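Enolase (alpha proteobacterium BAL199, PDB 3UGV) probably catalyses a magnesium-dependent lyase or related reaction on a carboxylate substrate, as other members of the enolase superfamily do. Local coordinates at residues E173-A178 with W213-R218; E106-T111 with L123-A128. All blocks are in the same frame, centred on the assembly; numbering follows the deposited sequence.

Interaction 1. Residues E173-A178 with W213-R218; sequences EVAAEA and WDAVGR
Ala175 and Ala215 touch where two helices of the C-terminal barrel domain, 171-183 and 202-216, lie side by side. Both follow the pattern of a beta/alpha barrel, in which helices pack round a parallel sheet; here strand 192-196 lies between them in sequence.

The apolar contacts are few and small. Ala215 CB points at the other helix and meets Ala175 on its flank, 4.1 Å from Ala175 CB, while the CA atoms of these two residues are 6.0 Å apart, a separation that short methyl side chains permit. Ala178 CB, directed at the partner helix from one turn farther on, reaches Val216 CG1 at 4.1 Å. The valine places this branch anti to its own carbonyl carbon, chi1 -56°, and CG1 also rests 4.0 Å from Ala178 C, so a methyl lies against backbone as well as side chain. Val212 and Leu193 add further apolar cover to Ala178.

Contact with backbone oxygen is by van der Waals touch: Ala175 O lies 3.8 Å from Ala215 CB. No hydrogen bond crosses between the segments.

Several polar and aromatic groups have partners on their own side or beyond the contact. Gly217 follows the helix with a positive phi of 84°, a conformation a residue without CB adopts readily, and its N closes the last turn on Trp213 O at 2.8 Å. The chain then brings Arg218 back over Trp213: Arg218 CG lies above one face of the indole, near its rim, and NH2 forms a salt bridge with Glu210. On the other helix Glu177 pairs with Lys169.

The small alanines let the helices come close, and dispersion with partial exclusion of water, not directional bonds, holds the 126 Å² together.

Interaction 2. Residues E106-T111 with L123-A128; sequences EIYDKT and LSMIAA
Two helices of the enolase-superfamily N-terminal domain, 104-114 and 123-142, form a helical hairpin, and this buried contact lies near its turn, where Thr111 meets Ala128 and Tyr108 meets Met125. Thr111 and Ala128 bring the backbones closest, with their CA atoms 5.8 Å apart; a methyl and a short branched side chain suit so narrow a gap. Ala128 CB points toward the other helix and touches Thr111 OG1 at 3.3 Å.

The second pair spans a wider gap with longer side chains. Tyr108 extends its ring with CG anti to the backbone N, chi1 180°, and its phenolic end meets the methyl end of Met125, OH to CE 3.5 Å. The thioether chain bends at chi2 and chi3 to reach it, a flexibility that suits methionine to this place. Ser308 and Arg312 of helix 306-320 touch Tyr108, while Tyr280 packs on Met125, so the barrel domain adjoins this pair. On the far side of helix 123-142, Leu123 and Ile126 pack against the second subunit.

No direct hydrogen bond joins the two segments, but a water does. Thr111 OG1 has the carbonyl oxygens of Ile107 and Tyr108 within hydrogen-bonding range on its own helix, and it also bonds the water, which donates to Ala128 O at 2.9 Å.

Overall arrangement
From the N terminus, the chain first forms the antiparallel sheet and helix 83-97, then enters interaction 2, which closes a short loop of 11 residues between helices 104-114 and 123-142 of the N-terminal domain. Only after that loop is complete does the chain enter the barrel domain, where interaction 1 closes a longer one: 34 residues, holding strand 192-196 and most of helix 202-216, separate its segments. The loops therefore run in series, neither nesting nor crossing. The centres of the two contacts lie about 42 Å apart on opposite sides of the chain's centre; interaction 2 joins helices inside the N-terminal domain and interaction 1 neighbouring helices of the barrel's outer layer.

Interaction 1. Residues E173-A178 with W213-R218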
loop_
_atom_site.group_PDB
_atom_site.type_symbol
_atom_site.label_atom_id
_atom_site.label_comp_id
_atom_site.label_asym_id
_atom_site.label_seq_id
_atom_site.Cartn_x
_atom_site.Cartn_y
_atom_site.Cartn_z
ATOM N N GLU F 173 -41.215 24.865 -9.847
ATOM C CA GLU F 173 -41.854 23.736 -10.508
ATOM C C GLU F 173 -41.432 22.420 -9.879
ATOM O O GLU F 173 -42.221 21.488 -9.791
ATOM C CB GLU F 173 -41.467 23.691 -11.979
ATOM C CG GLU F 173 -42.255 24.586 -12.893
ATOM C CD GLU F 173 -41.914 24.315 -14.339
ATOM O OE1 GLU F 173 -40.793 24.677 -14.759
ATOM O OE2 GLU F 173 -42.752 23.713 -15.046
ATOM N N VAL F 174 -40.175 22.334 -9.459
ATOM C CA VAL F 174 -39.669 21.086 -8.902
ATOM C C VAL F 174 -40.232 20.883 -7.496
ATOM O O VAL F 174 -40.583 19.766 -7.108
ATOM C CB VAL F 174 -38.123 21.028 -8.935
ATOM C CG1 VAL F 174 -37.605 19.880 -8.081
ATOM C CG2 VAL F 174 -37.647 20.884 -10.376
ATOM N N ALA F 175 -40.367 21.974 -6.753
ATOM C CA ALA F 175 -40.922 21.883 -5.407
ATOM C C ALA F 175 -42.390 21.459 -5.443
ATOM O O ALA F 175 -42.832 20.669 -4.617
ATOM C CB ALA F 175 -40.755 23.194 -4.661
ATOM N N ALA F 176 -43.146 21.970 -6.409
ATOM C CA ALA F 176 -44.560 21.604 -6.504
ATOM C C ALA F 176 -44.697 20.127 -6.849
ATOM O O ALA F 176 -45.538 19.429 -6.301
ATOM C CB ALA F 176 -45.271 22.453 -7.534
ATOM N N GLU F 177 -43.838 19.655 -7.743
ATOM C CA GLU F 177 -43.853 18.266 -8.145
ATOM C C GLU F 177 -43.416 17.353 -7.002
ATOM O O GLU F 177 -43.899 16.228 -6.879
ATOM C CB GLU F 177 -42.955 18.074 -9.355
ATOM C CG GLU F 177 -42.893 16.643 -9.827
ATOM C CD GLU F 177 -42.347 16.523 -11.239
ATOM O OE1 GLU F 177 -43.123 16.766 -12.194
ATOM O OE2 GLU F 177 -41.146 16.192 -11.394
ATOM N N ALA F 178 -42.504 17.837 -6.164
ATOM C CA ALA F 178 -42.076 17.071 -4.998
ATOM C C ALA F 178 -43.262 16.738 -4.068
ATOM O O ALA F 178 -43.369 15.608 -3.566
ATOM C CB ALA F 178 -40.987 17.812 -4.245
ATOM N N TRP F 213 -37.243 21.041 0.008
ATOM C CA TRP F 213 -37.323 20.846 1.443
ATOM C C TRP F 213 -38.288 21.830 2.112
ATOM O O TRP F 213 -38.943 21.478 3.077
ATOM C CB TRP F 213 -35.929 20.959 2.061
ATOM C CG TRP F 213 -35.204 19.641 2.155
ATOM C CD1 TRP F 213 -35.764 18.410 2.346
ATOM C CD2 TRP F 213 -33.785 19.424 2.065
ATOM N NE1 TRP F 213 -34.784 17.442 2.388
ATOM C CE2 TRP F 213 -33.562 18.040 2.225
ATOM C CE3 TRP F 213 -32.682 20.268 1.878
ATOM C CZ2 TRP F 213 -32.281 17.479 2.201
ATOM C CZ3 TRP F 213 -31.411 19.710 1.858
ATOM C CH2 TRP F 213 -31.223 18.328 2.014
ATOM N N ASP F 214 -38.372 23.061 1.613
ATOM C CA ASP F 214 -39.346 24.011 2.144
ATOM C C ASP F 214 -40.752 23.461 1.910
ATOM O O ASP F 214 -41.674 23.706 2.696
ATOM C CB ASP F 214 -39.199 25.404 1.503
ATOM C CG ASP F 214 -37.926 26.154 1.963
ATOM O OD1 ASP F 214 -37.324 25.766 3.001
ATOM O OD2 ASP F 214 -37.533 27.139 1.279
ATOM N N ALA F 215 -40.901 22.697 0.832
ATOM C CA ALA F 215 -42.196 22.137 0.455
ATOM C C ALA F 215 -42.567 20.813 1.134
ATOM O O ALA F 215 -43.748 20.573 1.396
ATOM C CB ALA F 215 -42.259 21.969 -1.058
ATOM N N VAL F 216 -41.590 19.945 1.404
ATOM C CA VAL F 216 -41.912 18.609 1.935
ATOM C C VAL F 216 -41.223 18.242 3.244
ATOM O O VAL F 216 -41.462 17.160 3.788
ATOM C CB VAL F 216 -41.597 17.491 0.939
ATOM C CG1 VAL F 216 -42.312 17.720 -0.359
ATOM C CG2 VAL F 216 -40.076 17.392 0.715
ATOM N N GLY F 217 -40.354 19.118 3.734
ATOM C CA GLY F 217 -39.694 18.908 5.017
ATOM C C GLY F 217 -38.454 18.029 4.988
ATOM O O GLY F 217 -38.347 17.108 4.175
ATOM N N ARG F 218 -37.516 18.302 5.892
ATOM C CA ARG F 218 -36.272 17.535 5.952
ATOM C C ARG F 218 -36.468 16.147 6.561
ATOM O O ARG F 218 -35.542 15.349 6.627
ATOM C CB ARG F 218 -35.163 18.320 6.662
ATOM C CG ARG F 218 -34.500 19.358 5.754
ATOM C CD ARG F 218 -33.599 20.290 6.533
ATOM N NE ARG F 218 -32.792 21.148 5.663
ATOM C CZ ARG F 218 -33.273 22.161 4.938
ATOM N NH1 ARG F 218 -34.577 22.443 4.943
ATOM N NH2 ARG F 218 -32.448 22.895 4.194
#

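Interaction 2. Residues E106-T111 with L123-A128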
loop_
_atom_site.group_PDB
_atom_site.type_symbol
_atom_site.label_atom_id
_atom_site.label_comp_id
_atom_site.label_asym_id
_atom_site.label_seq_id
_atom_site.Cartn_x
_atom_site.Cartn_y
_atom_site.Cartn_z
ATOM N N GLU F 106 -27.477 -22.460 -14.912
ATOM C CA GLU F 106 -26.839 -23.091 -16.059
ATOM C C GLU F 106 -26.991 -22.200 -17.279
ATOM O O GLU F 106 -26.078 -22.066 -18.088
ATOM C CB GLU F 106 -27.418 -24.486 -16.310
ATOM C CG GLU F 106 -27.191 -25.429 -15.130
ATOM C CD GLU F 106 -27.537 -26.881 -15.422
ATOM O OE1 GLU F 106 -27.980 -27.192 -16.553
ATOM O OE2 GLU F 106 -27.360 -27.713 -14.502
ATOM N N ILE F 107 -28.152 -21.570 -17.386
ATOM C CA ILE F 107 -28.462 -20.720 -18.520
ATOM C C ILE F 107 -27.663 -19.415 -18.503
ATOM O O ILE F 107 -27.214 -18.947 -19.543
ATOM C CB ILE F 107 -29.958 -20.413 -18.563
ATOM C CG1 ILE F 107 -30.742 -21.683 -18.900
ATOM C CG2 ILE F 107 -30.243 -19.310 -19.552
ATOM C CD1 ILE F 107 -32.246 -21.468 -19.055
ATOM N N TYR F 108 -27.494 -18.833 -17.325
ATOM C CA TYR F 108 -26.721 -17.605 -17.181
ATOM C C TYR F 108 -25.301 -17.864 -17.681
ATOM O O TYR F 108 -24.738 -17.055 -18.409
ATOM C CB TYR F 108 -26.729 -17.149 -15.717
ATOM C CG TYR F 108 -25.958 -15.875 -15.394
ATOM C CD1 TYR F 108 -26.362 -14.640 -15.895
ATOM C CD2 TYR F 108 -24.855 -15.905 -14.547
ATOM C CE1 TYR F 108 -25.667 -13.474 -15.583
ATOM C CE2 TYR F 108 -24.156 -14.747 -14.230
ATOM C CZ TYR F 108 -24.564 -13.534 -14.750
ATOM O OH TYR F 108 -23.866 -12.381 -14.432
ATOM N N ASP F 109 -24.733 -19.010 -17.322
ATOM C CA ASP F 109 -23.408 -19.359 -17.822
ATOM C C ASP F 109 -23.382 -19.578 -19.342
ATOM O O ASP F 109 -22.509 -19.044 -20.025
ATOM C CB ASP F 109 -22.845 -20.571 -17.093
ATOM C CG ASP F 109 -21.544 -21.056 -17.702
ATOM O OD1 ASP F 109 -20.493 -20.439 -17.403
ATOM O OD2 ASP F 109 -21.573 -22.045 -18.477
ATOM N N LYS F 110 -24.341 -20.342 -19.866
ATOM C CA LYS F 110 -24.416 -20.626 -21.309
ATOM C C LYS F 110 -24.660 -19.387 -22.183
ATOM O O LYS F 110 -24.067 -19.260 -23.250
ATOM C CB LYS F 110 -25.490 -21.683 -21.614
ATOM C CG LYS F 110 -25.277 -23.041 -20.930
ATOM C CD LYS F 110 -26.464 -23.981 -21.170
ATOM C CE LYS F 110 -26.258 -25.325 -20.484
ATOM N NZ LYS F 110 -27.349 -26.288 -20.813
ATOM N N THR F 111 -25.541 -18.489 -21.745
ATOM C CA THR F 111 -25.795 -17.257 -22.491
ATOM C C THR F 111 -24.579 -16.321 -22.536
ATOM O O THR F 111 -24.260 -15.760 -23.588
ATOM C CB THR F 111 -27.024 -16.492 -21.959
ATOM O OG1 THR F 111 -26.801 -16.086 -20.599
ATOM C CG2 THR F 111 -28.265 -17.366 -22.030
ATOM N N LEU F 123 -24.087 -4.781 -24.232
ATOM C CA LEU F 123 -25.259 -5.410 -24.848
ATOM C C LEU F 123 -25.383 -6.908 -24.578
ATOM O O LEU F 123 -26.494 -7.406 -24.428
ATOM C CB LEU F 123 -25.305 -5.135 -26.355
ATOM C CG LEU F 123 -25.543 -3.670 -26.746
ATOM C CD1 LEU F 123 -25.087 -3.384 -28.180
ATOM C CD2 LEU F 123 -27.008 -3.278 -26.541
ATOM N N SER F 124 -24.252 -7.614 -24.516
ATOM C CA SER F 124 -24.248 -9.058 -24.231
ATOM C C SER F 124 -24.906 -9.354 -22.880
ATOM O O SER F 124 -25.807 -10.182 -22.776
ATOM C CB SER F 124 -22.818 -9.621 -24.209
ATOM O OG SER F 124 -22.064 -9.246 -25.343
ATOM N N MET F 125 -24.414 -8.669 -21.852
ATOM C CA MET F 125 -24.904 -8.796 -20.495
ATOM C C MET F 125 -26.412 -8.508 -20.439
ATOM O O MET F 125 -27.165 -9.208 -19.761
ATOM C CB MET F 125 -24.122 -7.827 -19.585
ATOM C CG MET F 125 -24.535 -7.831 -18.108
ATOM S SD MET F 125 -24.518 -9.499 -17.426
ATOM C CE MET F 125 -23.352 -9.283 -16.087
ATOM N N ILE F 126 -26.841 -7.484 -21.173
ATOM C CA ILE F 126 -28.236 -7.053 -21.160
ATOM C C ILE F 126 -29.218 -8.098 -21.713
ATOM O O ILE F 126 -30.311 -8.281 -21.165
ATOM C CB ILE F 126 -28.409 -5.704 -21.876
ATOM C CG1 ILE F 126 -27.612 -4.629 -21.131
ATOM C CG2 ILE F 126 -29.874 -5.316 -21.932
ATOM C CD1 ILE F 126 -27.796 -3.244 -21.664
ATOM N N ALA F 127 -28.834 -8.788 -22.782
ATOM C CA ALA F 127 -29.699 -9.820 -23.330
ATOM C C ALA F 127 -29.783 -10.975 -22.346
ATOM O O ALA F 127 -30.875 -11.470 -22.052
ATOM C CB ALA F 127 -29.196 -10.297 -24.657
ATOM N N ALA F 128 -28.632 -11.388 -21.822
ATOM C CA ALA F 128 -28.590 -12.460 -20.825
ATOM C C ALA F 128 -29.371 -12.131 -19.550
ATOM O O ALA F 128 -29.992 -13.012 -18.980
ATOM C CB ALA F 128 -27.155 -12.828 -20.480
HETATM O O HOH W 1 -29.166 -15.743 -18.765
#